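Side-chain contacts in RING finger protein unkempt homolog (Mus musculus, PDB 5ELH), which binds RNA sequence-specifically through clustered CCCH zinc fingers, represses translation and thereby helps shape the early morphology of cortical neurons during embryonic development: residues T31-H36 / G115-F120; A119-H122 / D126-S129. All coordinates share one frame; numbering follows the deposited sequence.

Interaction 1: residues T31-H36 / G115-F120. With ZN (zinc ion), chain D; ZN (zinc ion), chain F.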
# COMPACT_ATOMS: atom_id res chain seq x y z
N THR A 31 5.79 18.32 2.81
CA THR A 31 4.58 17.76 2.20
C THR A 31 4.73 16.28 1.90
O THR A 31 3.92 15.71 1.16
CB THR A 31 4.26 18.45 0.87
OG1 THR A 31 5.28 18.13 -0.09
CG2 THR A 31 4.14 19.95 1.04
N CYS A 32 5.77 15.65 2.44
CA CYS A 32 6.06 14.27 2.06
C CYS A 32 5.05 13.32 2.69
O CYS A 32 4.56 13.54 3.80
CB CYS A 32 7.48 13.86 2.46
SG CYS A 32 7.99 12.30 1.67
N PHE A 33 4.76 12.26 1.95
CA PHE A 33 3.84 11.24 2.41
C PHE A 33 4.50 10.30 3.43
O PHE A 33 3.82 9.58 4.16
CB PHE A 33 3.36 10.44 1.20
CG PHE A 33 2.15 9.62 1.47
CD1 PHE A 33 0.90 10.19 1.44
CD2 PHE A 33 2.27 8.27 1.77
CE1 PHE A 33 -0.23 9.44 1.70
CE2 PHE A 33 1.15 7.52 2.03
CZ PHE A 33 -0.10 8.10 2.00
N HIS A 34 5.83 10.32 3.47
CA HIS A 34 6.59 9.39 4.29
C HIS A 34 7.24 10.14 5.44
O HIS A 34 7.35 11.36 5.39
CB HIS A 34 7.64 8.73 3.42
CG HIS A 34 7.07 8.05 2.22
ND1 HIS A 34 6.23 6.96 2.32
CD2 HIS A 34 7.18 8.32 0.90
CE1 HIS A 34 5.86 6.58 1.11
NE2 HIS A 34 6.43 7.39 0.23
N TRP A 35 7.66 9.44 6.49
CA TRP A 35 8.31 10.13 7.60
C TRP A 35 9.79 10.37 7.29
O TRP A 35 10.44 9.59 6.59
CB TRP A 35 8.10 9.44 8.96
CG TRP A 35 8.65 8.06 9.16
CD1 TRP A 35 7.96 6.89 9.08
CD2 TRP A 35 9.99 7.71 9.53
NE1 TRP A 35 8.79 5.83 9.37
CE2 TRP A 35 10.04 6.31 9.65
CE3 TRP A 35 11.16 8.45 9.76
CZ2 TRP A 35 11.21 5.62 9.99
CZ3 TRP A 35 12.32 7.77 10.09
CH2 TRP A 35 12.33 6.37 10.20
N HIS A 36 10.28 11.49 7.80
CA HIS A 36 11.68 11.86 7.63
C HIS A 36 12.42 11.66 8.96
O HIS A 36 13.54 11.15 8.98
CB HIS A 36 11.78 13.31 7.15
CG HIS A 36 11.36 13.52 5.72
ND1 HIS A 36 11.47 14.73 5.08
CD2 HIS A 36 10.83 12.67 4.81
CE1 HIS A 36 11.03 14.63 3.84
NE2 HIS A 36 10.65 13.38 3.64
N GLY A 115 -2.90 21.77 3.35
CA GLY A 115 -2.66 21.26 2.01
C GLY A 115 -3.44 20.00 1.72
O GLY A 115 -4.51 19.76 2.30
N LEU A 116 -2.91 19.17 0.83
CA LEU A 116 -3.61 17.97 0.38
C LEU A 116 -3.71 16.90 1.45
O LEU A 116 -4.54 16.00 1.35
CB LEU A 116 -2.96 17.37 -0.88
CG LEU A 116 -1.59 17.87 -1.34
CD1 LEU A 116 -0.48 17.53 -0.34
CD2 LEU A 116 -1.27 17.28 -2.71
N HIS A 117 -2.86 16.98 2.47
CA HIS A 117 -2.82 15.94 3.49
C HIS A 117 -3.83 16.15 4.62
O HIS A 117 -3.91 15.33 5.52
CB HIS A 117 -1.42 15.80 4.09
CG HIS A 117 -0.38 15.37 3.09
ND1 HIS A 117 -0.67 14.53 2.04
CD2 HIS A 117 0.93 15.68 2.99
CE1 HIS A 117 0.43 14.34 1.33
NE2 HIS A 117 1.41 15.03 1.88
N CYS A 118 -4.59 17.25 4.56
CA CYS A 118 -5.49 17.61 5.65
C CYS A 118 -6.34 16.41 6.09
O CYS A 118 -6.84 15.66 5.26
CB CYS A 118 -6.40 18.75 5.24
SG CYS A 118 -7.52 19.22 6.57
N ALA A 119 -6.49 16.26 7.40
CA ALA A 119 -7.15 15.09 7.98
C ALA A 119 -8.65 15.33 8.21
O ALA A 119 -9.36 14.43 8.66
CB ALA A 119 -6.46 14.68 9.29
N PHE A 120 -9.12 16.53 7.91
CA PHE A 120 -10.55 16.82 7.98
C PHE A 120 -11.13 16.79 6.57
O PHE A 120 -10.40 16.93 5.58
CB PHE A 120 -10.80 18.18 8.63
CG PHE A 120 -10.59 18.19 10.13
CD1 PHE A 120 -9.31 18.31 10.66
CD2 PHE A 120 -11.66 18.09 10.99
CE1 PHE A 120 -9.12 18.32 12.02
CE2 PHE A 120 -11.47 18.09 12.36
CZ PHE A 120 -10.19 18.21 12.88
ZN ZN D . 10.33 12.61 1.78
ZN ZN F . -8.42 21.31 5.97
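Thr31 and His117 form a hydrogen bond between two CCCH zinc fingers, the first and the third along this chain, and so illustrate how small metal-built modules can be joined through the loops that carry their ligands. Each of the two directly precedes the third cysteine of its finger. Cys32 SG binds one zinc ion at 2.4 Å together with His36 NE2, and Cys16 and Cys24 complete the site; Cys118 SG binds the other, alongside Cys101, Cys111 and His122. The two loops repeat a detail, since the amides of His34 and Phe120 each donate to the cysteine sulfur two residues earlier. The bridge itself runs from His117 NE2 to Thr31 O, 2.7 Å with an N-H...O angle of 160°. Thr31 O lies nearly in the plane of the imidazole, yet the donor stands well above the carbonyl plane, 53° out of it. His117 occupies the third position of a type I turn from Gly115 to Cys118, and with its CG anti to the carbonyl carbon (chi1 -63°) NE2 comes within bonding distance of Thr31 O. Leu116 CD1 sits over the centre of one ring face, 3.7 Å above it. The contact with Phe33 is loose: Phe33 presents its edge, with CD1 4.2 Å from His117 CE1, and the two side chains cross at a slant. On the other nitrogen, ND1 is hydrogen-bonded to Tyr7 OH of helix 3-10. Both nitrogens of the imidazole are therefore engaged, which fixes the rotation of the ring; if the ring is neutral, ND1 would be the acceptor. These two segments thus meet through one short polar bond and little apolar surface, and Tyr7 adds a second grip on the same ring.

Interaction 2: residues A119-H122 / D126-S129. With ZN (zinc ion), chain F.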
# COMPACT_ATOMS: atom_id res chain seq x y z
N ALA A 119 -6.49 16.26 7.40
CA ALA A 119 -7.15 15.09 7.98
C ALA A 119 -8.65 15.33 8.21
O ALA A 119 -9.36 14.43 8.66
CB ALA A 119 -6.46 14.68 9.29
N PHE A 120 -9.12 16.53 7.91
CA PHE A 120 -10.55 16.82 7.98
C PHE A 120 -11.13 16.79 6.57
O PHE A 120 -10.40 16.93 5.58
CB PHE A 120 -10.80 18.18 8.63
CG PHE A 120 -10.59 18.19 10.13
CD1 PHE A 120 -9.31 18.31 10.66
CD2 PHE A 120 -11.66 18.09 10.99
CE1 PHE A 120 -9.12 18.32 12.02
CE2 PHE A 120 -11.47 18.09 12.36
CZ PHE A 120 -10.19 18.21 12.88
N ALA A 121 -12.45 16.61 6.48
CA ALA A 121 -13.13 16.57 5.19
C ALA A 121 -13.42 17.97 4.68
O ALA A 121 -13.88 18.84 5.41
CB ALA A 121 -14.41 15.79 5.30
N HIS A 122 -13.13 18.17 3.40
CA HIS A 122 -13.51 19.40 2.72
C HIS A 122 -14.64 19.06 1.77
O HIS A 122 -14.41 18.56 0.67
CB HIS A 122 -12.30 20.00 2.00
CG HIS A 122 -11.24 20.48 2.93
ND1 HIS A 122 -11.05 21.82 3.22
CD2 HIS A 122 -10.33 19.81 3.68
CE1 HIS A 122 -10.06 21.95 4.09
NE2 HIS A 122 -9.62 20.74 4.39
N ASP A 126 -16.52 14.26 1.01
CA ASP A 126 -15.20 13.81 1.45
C ASP A 126 -15.28 13.19 2.84
O ASP A 126 -14.27 12.77 3.38
CB ASP A 126 -14.23 14.99 1.45
CG ASP A 126 -12.76 14.57 1.56
OD1 ASP A 126 -12.41 13.44 1.15
OD2 ASP A 126 -11.95 15.39 2.05
N LEU A 127 -16.48 13.13 3.41
CA LEU A 127 -16.65 12.56 4.75
C LEU A 127 -16.64 11.04 4.72
O LEU A 127 -17.04 10.42 3.74
CB LEU A 127 -17.98 13.01 5.36
CG LEU A 127 -18.07 14.47 5.80
CD1 LEU A 127 -19.52 14.87 6.01
CD2 LEU A 127 -17.27 14.68 7.07
N ARG A 128 -16.15 10.44 5.80
CA ARG A 128 -16.36 9.02 6.03
C ARG A 128 -16.98 8.85 7.40
O ARG A 128 -16.88 9.73 8.26
CB ARG A 128 -15.05 8.23 5.95
CG ARG A 128 -13.95 8.72 6.86
CD ARG A 128 -12.67 7.94 6.64
NE ARG A 128 -12.71 6.64 7.29
CZ ARG A 128 -12.42 6.42 8.57
NH1 ARG A 128 -12.07 7.42 9.37
NH2 ARG A 128 -12.50 5.19 9.06
N SER A 129 -17.65 7.72 7.61
CA SER A 129 -18.21 7.41 8.90
C SER A 129 -17.07 6.95 9.79
O SER A 129 -16.13 6.30 9.31
CB SER A 129 -19.25 6.31 8.78
OG SER A 129 -20.25 6.66 7.84
ZN ZN F . -8.42 21.31 5.97
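The carboxylate of Asp126 meets Ala121 and His122 through one oxygen, OD2, whereas the imidazole of His122 is turned to the metal. Asp126 OD2 accepts a weak hydrogen bond from His122 N, 3.3 Å long but fairly straight at 163°, and also lies 3.6 Å from Ala121 CA. The oxygen is put there by the first torsion, which swings CG anti to the backbone N (chi1 -166°). His122 NE2 binds zinc at 2.1 Å, and the ion leans to one side of that nitrogen, with CE1 closer to it than CD2. His122 ND1 and Thr105 OG1 share a weak hydrogen bond. Asp126 thus touches the zinc site only indirectly, by a weak bond to the backbone of a ligand, with OD2 6.3 Å from His122 NE2. Beside this polar link, Ala121 CB packs against the CD2 methyl of Leu127 at 3.5 Å. Lys97 forms a salt bridge with Asp126 OD2 and also bonds Phe120 O, so one lysine ties both segments together. An alanine in place of Asp126 would probably leave Lys97 without its carboxylate mate, His4 without its partner and the His122 amide without this acceptor. No strand is involved: Asp126 OD1 is hydrogen-bonded to His4 NE2 of helix 3-10, Arg128 lies against His4 and Leu8 of that helix, Phe120 touches Arg90 of helix 87-90, and helix 134-142 follows in sequence.

Followed from the N terminus, the chain passes helix 3-10 and the first two zinc ligands, Cys16 and Cys24, before residues 31-36 supply the other two. It then runs through the middle finger, whose zinc is held by Cys61, Cys71, Cys77 and His81, and through helix 87-90 before interaction 1 closes this long loop at 115-120. Interaction 2 begins on the last two residues of that segment, Ala119 and Phe120, and closes a loop with just three residues between its segments. The loops follow one another without nesting, and the centres of the two contacts lie about 15 Å apart. One joins two fingers and the other braces the third finger internally; helix 3-10 contributes side chains to both.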